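Local atomic coordinates of DR2417 (Deinococcus radiodurans, PDB entry 4XWT), a protein that probably acts as a 5'-3' exoribonuclease, possibly also as an endonuclease, using two zinc ions in the maturation of ribosomal RNA and perhaps the turnover of mRNA. Residues Thr173-Ile178 and Ile207-Asn212; Arg237-Leu242 and Gln304-Val309. All coordinates share one frame; numbering follows the deposited sequence.

Contact 1. Residues Thr173-Ile178 and Ile207-Asn212. With ZN (zinc ion), chain C; ZN (zinc ion), chain D.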
loop_
_atom_site.group_PDB
_atom_site.type_symbol
_atom_site.label_atom_id
_atom_site.label_comp_id
_atom_site.label_asym_id
_atom_site.label_seq_id
_atom_site.Cartn_x
_atom_site.Cartn_y
_atom_site.Cartn_z
ATOM N N THR A 173 -16.798 17.003 18.893
ATOM C CA THR A 173 -17.724 16.143 18.153
ATOM C C THR A 173 -17.550 14.658 18.405
ATOM O O THR A 173 -18.450 13.868 18.120
ATOM C CB THR A 173 -17.599 16.376 16.626
ATOM O OG1 THR A 173 -16.296 15.973 16.188
ATOM C CG2 THR A 173 -17.822 17.859 16.297
ATOM N N GLY A 174 -16.389 14.280 18.934
ATOM C CA GLY A 174 -15.959 12.904 18.902
ATOM C C GLY A 174 -15.845 12.484 17.442
ATOM O O GLY A 174 -15.790 13.337 16.550
ATOM N N ASP A 175 -15.783 11.179 17.199
ATOM C CA ASP A 175 -15.945 10.639 15.851
ATOM C C ASP A 175 -17.400 10.761 15.430
ATOM O O ASP A 175 -18.285 10.422 16.214
ATOM C CB ASP A 175 -15.538 9.162 15.788
ATOM C CG ASP A 175 -14.038 8.945 15.883
ATOM O OD1 ASP A 175 -13.338 9.785 16.520
ATOM O OD2 ASP A 175 -13.591 7.907 15.327
ATOM N N PHE A 176 -17.668 11.211 14.206
ATOM C CA PHE A 176 -19.054 11.265 13.753
ATOM C C PHE A 176 -19.288 11.296 12.260
ATOM O O PHE A 176 -18.454 11.731 11.479
ATOM C CB PHE A 176 -19.752 12.491 14.334
ATOM C CG PHE A 176 -19.494 13.767 13.571
ATOM C CD1 PHE A 176 -18.319 14.472 13.754
ATOM C CD2 PHE A 176 -20.455 14.288 12.707
ATOM C CE1 PHE A 176 -18.091 15.664 13.088
ATOM C CE2 PHE A 176 -20.241 15.494 12.026
ATOM C CZ PHE A 176 -19.054 16.181 12.213
ATOM N N LYS A 177 -20.488 10.853 11.903
ATOM C CA LYS A 177 -21.153 11.246 10.676
ATOM C C LYS A 177 -22.526 11.745 11.069
ATOM O O LYS A 177 -22.951 11.584 12.212
ATOM C CB LYS A 177 -21.278 10.072 9.708
ATOM C CG LYS A 177 -22.029 8.925 10.344
ATOM C CD LYS A 177 -21.953 7.625 9.551
ATOM C CE LYS A 177 -22.688 7.726 8.220
ATOM N NZ LYS A 177 -22.986 6.372 7.691
ATOM N N ILE A 178 -23.234 12.337 10.122
ATOM C CA ILE A 178 -24.620 12.687 10.374
ATOM C C ILE A 178 -25.488 11.736 9.575
ATOM O O ILE A 178 -25.823 12.016 8.426
ATOM C CB ILE A 178 -24.945 14.136 9.992
ATOM C CG1 ILE A 178 -23.986 15.100 10.695
ATOM C CG2 ILE A 178 -26.402 14.461 10.354
ATOM C CD1 ILE A 178 -24.298 16.569 10.441
ATOM N N ILE A 207 -13.709 21.148 18.466
ATOM C CA ILE A 207 -12.774 20.102 18.040
ATOM C C ILE A 207 -13.601 19.142 17.209
ATOM O O ILE A 207 -14.590 18.587 17.705
ATOM C CB ILE A 207 -12.104 19.366 19.240
ATOM C CG1 ILE A 207 -11.560 20.385 20.251
ATOM C CG2 ILE A 207 -11.001 18.427 18.736
ATOM C CD1 ILE A 207 -10.960 19.783 21.514
ATOM N N SER A 208 -13.208 18.936 15.954
ATOM C CA SER A 208 -14.063 18.218 15.025
ATOM C C SER A 208 -13.330 17.177 14.213
ATOM O O SER A 208 -12.181 17.382 13.832
ATOM C CB SER A 208 -14.747 19.205 14.082
ATOM O OG SER A 208 -15.657 18.508 13.262
ATOM N N ASP A 209 -14.036 16.086 13.913
ATOM C CA ASP A 209 -13.509 14.917 13.227
ATOM C C ASP A 209 -13.182 15.210 11.757
ATOM O O ASP A 209 -14.084 15.493 10.981
ATOM C CB ASP A 209 -14.543 13.793 13.343
ATOM C CG ASP A 209 -14.165 12.535 12.572
ATOM O OD1 ASP A 209 -13.054 12.441 12.011
ATOM O OD2 ASP A 209 -15.005 11.618 12.545
ATOM N N SER A 210 -11.912 15.097 11.365
ATOM C CA SER A 210 -11.485 15.541 10.021
ATOM C C SER A 210 -11.240 14.426 9.015
ATOM O O SER A 210 -10.773 14.684 7.895
ATOM C CB SER A 210 -10.204 16.366 10.119
ATOM O OG SER A 210 -10.341 17.399 11.068
ATOM N N THR A 211 -11.543 13.201 9.413
ATOM C CA THR A 211 -11.182 12.012 8.642
ATOM C C THR A 211 -11.518 12.170 7.162
ATOM O O THR A 211 -10.684 11.914 6.283
ATOM C CB THR A 211 -11.897 10.752 9.162
ATOM O OG1 THR A 211 -11.587 10.550 10.554
ATOM C CG2 THR A 211 -11.469 9.525 8.362
ATOM N N ASN A 212 -12.741 12.613 6.898
ATOM C CA ASN A 212 -13.245 12.680 5.538
ATOM C C ASN A 212 -13.405 14.107 5.029
ATOM O O ASN A 212 -14.286 14.361 4.209
ATOM C CB ASN A 212 -14.588 11.931 5.432
ATOM C CG ASN A 212 -14.402 10.462 5.167
ATOM O OD1 ASN A 212 -13.294 10.029 4.865
ATOM N ND2 ASN A 212 -15.481 9.684 5.257
HETATM ZN ZN ZN C . -14.302 5.622 15.605
HETATM ZN ZN ZN D . -11.489 7.304 15.673
#
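Asp-209 extends its carboxylate opposite the backbone N (chi1 176°), and Thr-173 tucks OG1 between its own N and carbonyl carbon (chi1 65°); the first torsion brings OD2 of Asp-209 up to the backbone at Asp-175 and Phe-176, the second turns the threonine hydroxyl toward the strand. Phe-176 N donates to Asp-209 OD2 at 3.2 Å, meeting the anti lone pair of that oxygen. The other oxygen is held from its own side of the contact: Thr-211 OG1 reaches the syn lone pair of Asp-209 OD1 at 2.8 Å, while Thr-211 N comes from above the carboxylate plane, closing an Asx turn. With OD2 also bonded to His-381 ND1, the carboxylate is gripped at both oxygens and its rotation fixed. An aspartate ending a strand and bonded to such a histidine is characteristic of the beta-CASP branch of the metallo-beta-lactamase superfamily; Asp-209 and His-381 are the predicted proton donor and acceptor. Asp-175, on the adjoining loop, points away from 207-212 and bridges the metals, its OD2 lying 2.4 Å from the chain C zinc and 2.2 Å from the chain D zinc. His-84, His-86, His-89, His-153, His-403 and Asp-88 supply the remaining protein ligands. Thr-173 OG1 links two backbone groups, donating to Gly-174 O at 2.7 Å and accepting a bent bond from Asp-209 N (3.2 Å, 138° at the hydrogen). Thr-173 N to Ile-207 O, at 3.0 Å, continues the pairing of the parallel strands. The ring of Phe-176 presents its edge to Ser-208 OG, which lies 3.7 Å from CE1.

Contact 2. Residues Arg237-Leu242 and Gln304-Val309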
loop_
_atom_site.group_PDB
_atom_site.type_symbol
_atom_site.label_atom_id
_atom_site.label_comp_id
_atom_site.label_asym_id
_atom_site.label_seq_id
_atom_site.Cartn_x
_atom_site.Cartn_y
_atom_site.Cartn_z
ATOM N N ARG A 237 -27.715 -16.726 -5.863
ATOM C CA ARG A 237 -28.285 -18.057 -6.051
ATOM C C ARG A 237 -27.787 -19.085 -5.039
ATOM O O ARG A 237 -28.493 -20.038 -4.732
ATOM C CB ARG A 237 -27.992 -18.564 -7.466
ATOM C CG ARG A 237 -28.920 -18.014 -8.529
ATOM C CD ARG A 237 -28.444 -18.421 -9.922
ATOM N NE ARG A 237 -29.014 -19.686 -10.398
ATOM C CZ ARG A 237 -28.503 -20.893 -10.160
ATOM N NH1 ARG A 237 -27.404 -21.027 -9.430
ATOM N NH2 ARG A 237 -29.101 -21.973 -10.647
ATOM N N GLY A 238 -26.569 -18.894 -4.541
ATOM C CA GLY A 238 -25.954 -19.854 -3.642
ATOM C C GLY A 238 -25.619 -19.246 -2.288
ATOM O O GLY A 238 -26.295 -18.323 -1.828
ATOM N N ARG A 239 -24.574 -19.773 -1.652
ATOM C CA ARG A 239 -24.070 -19.251 -0.374
ATOM C C ARG A 239 -23.545 -17.833 -0.470
ATOM O O ARG A 239 -22.979 -17.426 -1.487
ATOM C CB ARG A 239 -22.959 -20.161 0.157
ATOM C CG ARG A 239 -23.416 -21.568 0.370
ATOM C CD ARG A 239 -22.326 -22.405 1.002
ATOM N NE ARG A 239 -21.086 -22.319 0.242
ATOM C CZ ARG A 239 -19.956 -22.909 0.607
ATOM N NH1 ARG A 239 -19.915 -23.621 1.726
ATOM N NH2 ARG A 239 -18.866 -22.781 -0.135
ATOM N N VAL A 240 -23.695 -17.081 0.605
ATOM C CA VAL A 240 -23.148 -15.741 0.639
ATOM C C VAL A 240 -22.134 -15.622 1.769
ATOM O O VAL A 240 -22.406 -15.992 2.913
ATOM C CB VAL A 240 -24.267 -14.689 0.800
ATOM C CG1 VAL A 240 -23.689 -13.330 1.143
ATOM C CG2 VAL A 240 -25.097 -14.619 -0.475
ATOM N N PHE A 241 -20.951 -15.125 1.445
ATOM C CA PHE A 241 -19.973 -14.834 2.480
ATOM C C PHE A 241 -19.810 -13.345 2.501
ATOM O O PHE A 241 -19.620 -12.718 1.453
ATOM C CB PHE A 241 -18.636 -15.534 2.211
ATOM C CG PHE A 241 -18.717 -17.032 2.257
ATOM C CD1 PHE A 241 -19.238 -17.742 1.190
ATOM C CD2 PHE A 241 -18.269 -17.732 3.371
ATOM C CE1 PHE A 241 -19.309 -19.130 1.223
ATOM C CE2 PHE A 241 -18.335 -19.106 3.413
ATOM C CZ PHE A 241 -18.858 -19.815 2.345
ATOM N N LEU A 242 -19.928 -12.759 3.679
ATOM C CA LEU A 242 -19.827 -11.332 3.789
ATOM C C LEU A 242 -18.778 -10.978 4.820
ATOM O O LEU A 242 -18.725 -11.568 5.894
ATOM C CB LEU A 242 -21.186 -10.731 4.151
ATOM C CG LEU A 242 -21.308 -9.201 4.158
ATOM C CD1 LEU A 242 -22.729 -8.744 3.768
ATOM C CD2 LEU A 242 -20.893 -8.595 5.512
ATOM N N GLN A 304 -28.578 -21.622 -0.819
ATOM C CA GLN A 304 -29.297 -20.344 -0.835
ATOM C C GLN A 304 -29.817 -19.933 0.542
ATOM O O GLN A 304 -30.350 -18.842 0.696
ATOM C CB GLN A 304 -30.466 -20.388 -1.823
ATOM C CG GLN A 304 -31.361 -21.599 -1.669
ATOM C CD GLN A 304 -30.950 -22.737 -2.587
ATOM O OE1 GLN A 304 -29.760 -23.041 -2.736
ATOM N NE2 GLN A 304 -31.933 -23.364 -3.219
ATOM N N GLN A 305 -29.671 -20.808 1.532
ATOM C CA GLN A 305 -30.090 -20.502 2.904
ATOM C C GLN A 305 -28.927 -20.076 3.796
ATOM O O GLN A 305 -29.069 -19.997 5.016
ATOM C CB GLN A 305 -30.753 -21.711 3.550
ATOM C CG GLN A 305 -31.926 -22.310 2.811
ATOM C CD GLN A 305 -32.535 -23.476 3.578
ATOM O OE1 GLN A 305 -32.163 -24.634 3.376
ATOM N NE2 GLN A 305 -33.474 -23.171 4.469
ATOM N N VAL A 306 -27.776 -19.816 3.191
ATOM C CA VAL A 306 -26.538 -19.676 3.948
ATOM C C VAL A 306 -25.934 -18.284 3.836
ATOM O O VAL A 306 -25.754 -17.757 2.731
ATOM C CB VAL A 306 -25.478 -20.712 3.468
ATOM C CG1 VAL A 306 -24.210 -20.596 4.275
ATOM C CG2 VAL A 306 -26.030 -22.127 3.529
ATOM N N LEU A 307 -25.607 -17.692 4.981
ATOM C CA LEU A 307 -24.859 -16.443 4.996
ATOM C C LEU A 307 -23.796 -16.464 6.098
ATOM O O LEU A 307 -24.105 -16.680 7.278
ATOM C CB LEU A 307 -25.800 -15.252 5.181
ATOM C CG LEU A 307 -25.248 -13.874 4.798
ATOM C CD1 LEU A 307 -26.381 -12.956 4.383
ATOM C CD2 LEU A 307 -24.516 -13.251 5.953
ATOM N N PHE A 308 -22.544 -16.250 5.703
ATOM C CA PHE A 308 -21.455 -16.097 6.660
ATOM C C PHE A 308 -21.102 -14.648 6.805
ATOM O O PHE A 308 -20.886 -13.950 5.811
ATOM C CB PHE A 308 -20.207 -16.853 6.228
ATOM C CG PHE A 308 -20.314 -18.321 6.356
ATOM C CD1 PHE A 308 -20.982 -19.060 5.404
ATOM C CD2 PHE A 308 -19.702 -18.980 7.405
ATOM C CE1 PHE A 308 -21.058 -20.440 5.509
ATOM C CE2 PHE A 308 -19.789 -20.346 7.524
ATOM C CZ PHE A 308 -20.462 -21.083 6.571
ATOM N N VAL A 309 -21.038 -14.206 8.054
ATOM C CA VAL A 309 -20.489 -12.907 8.389
ATOM C C VAL A 309 -19.164 -13.162 9.091
ATOM O O VAL A 309 -19.132 -13.843 10.112
ATOM C CB VAL A 309 -21.438 -12.116 9.290
ATOM C CG1 VAL A 309 -20.817 -10.808 9.686
ATOM C CG2 VAL A 309 -22.739 -11.877 8.560
#
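Phe-308, Leu-242 and Val-240, the residues with most surface buried here, meet across two near-parallel strands whose axes approach to 4.6 Å. Phe-308 lies alongside Phe-241, both side chains leaving the sheet in the same direction. Their near-equal first torsions (-72° and -65°) set CG beside the backbone N in each, and the ring planes come out 8° apart, with centroids separated by 4.6 Å. The rings are slid so far that they barely overlap: Phe-241 CE2 sits over one face of Phe-308, toward its rim, 3.3 Å from CD1. The guanidinium of Arg-239, its charge paired with Asp-338, turns a face to the edge of the Phe-241 ring, phenylalanine CZ over its centre. Both backbone bonds of Val-240 go to strand 306-310, flanking Leu-307: N donates to Val-306 O at 3.0 Å and O accepts from Phe-308 N at 2.8 Å; on the sheet face shared with Leu-242, its CG1 rests 4.0 Å from Leu-307 CG. Leu-242 N then donates to Phe-308 O at 2.6 Å, Leu-242 CB lies 3.6 Å from Phe-308 O, and its side chain meets Ile-255 of helix 249-261, which also covers Leu-307 and Val-309. This alternation of one strand's N-H and C=O between two residues of the next is the parallel ladder, here joining central strand 240-243 to its neighbour 306-310 in the helix-covered, five-stranded beta-CASP sheet.

Overall arrangement
Running from the N terminus, the chain first completes contact 1: after strand 168-172 it enters the loop holding residues 173-178, passes through helix 192-201 and returns on strand 205-209, a closure across 28 intervening residues. Only later, beyond helix 222-234, does contact 2 open at residues 237-242; it closes at residues 304-309, after 61 residues that include helix 249-261 and strand 265-269. The two loops are therefore in series, neither nesting nor crossing. The centres of contact 1 and contact 2 lie about 34 Å apart. The nearest atoms of contact 1 and contact 2 are about 15 Å apart, without touching. Contact 1 ties the zinc-bearing loop to the metallo-beta-lactamase sheet, whereas contact 2 joins adjacent strands of the beta-CASP sheet.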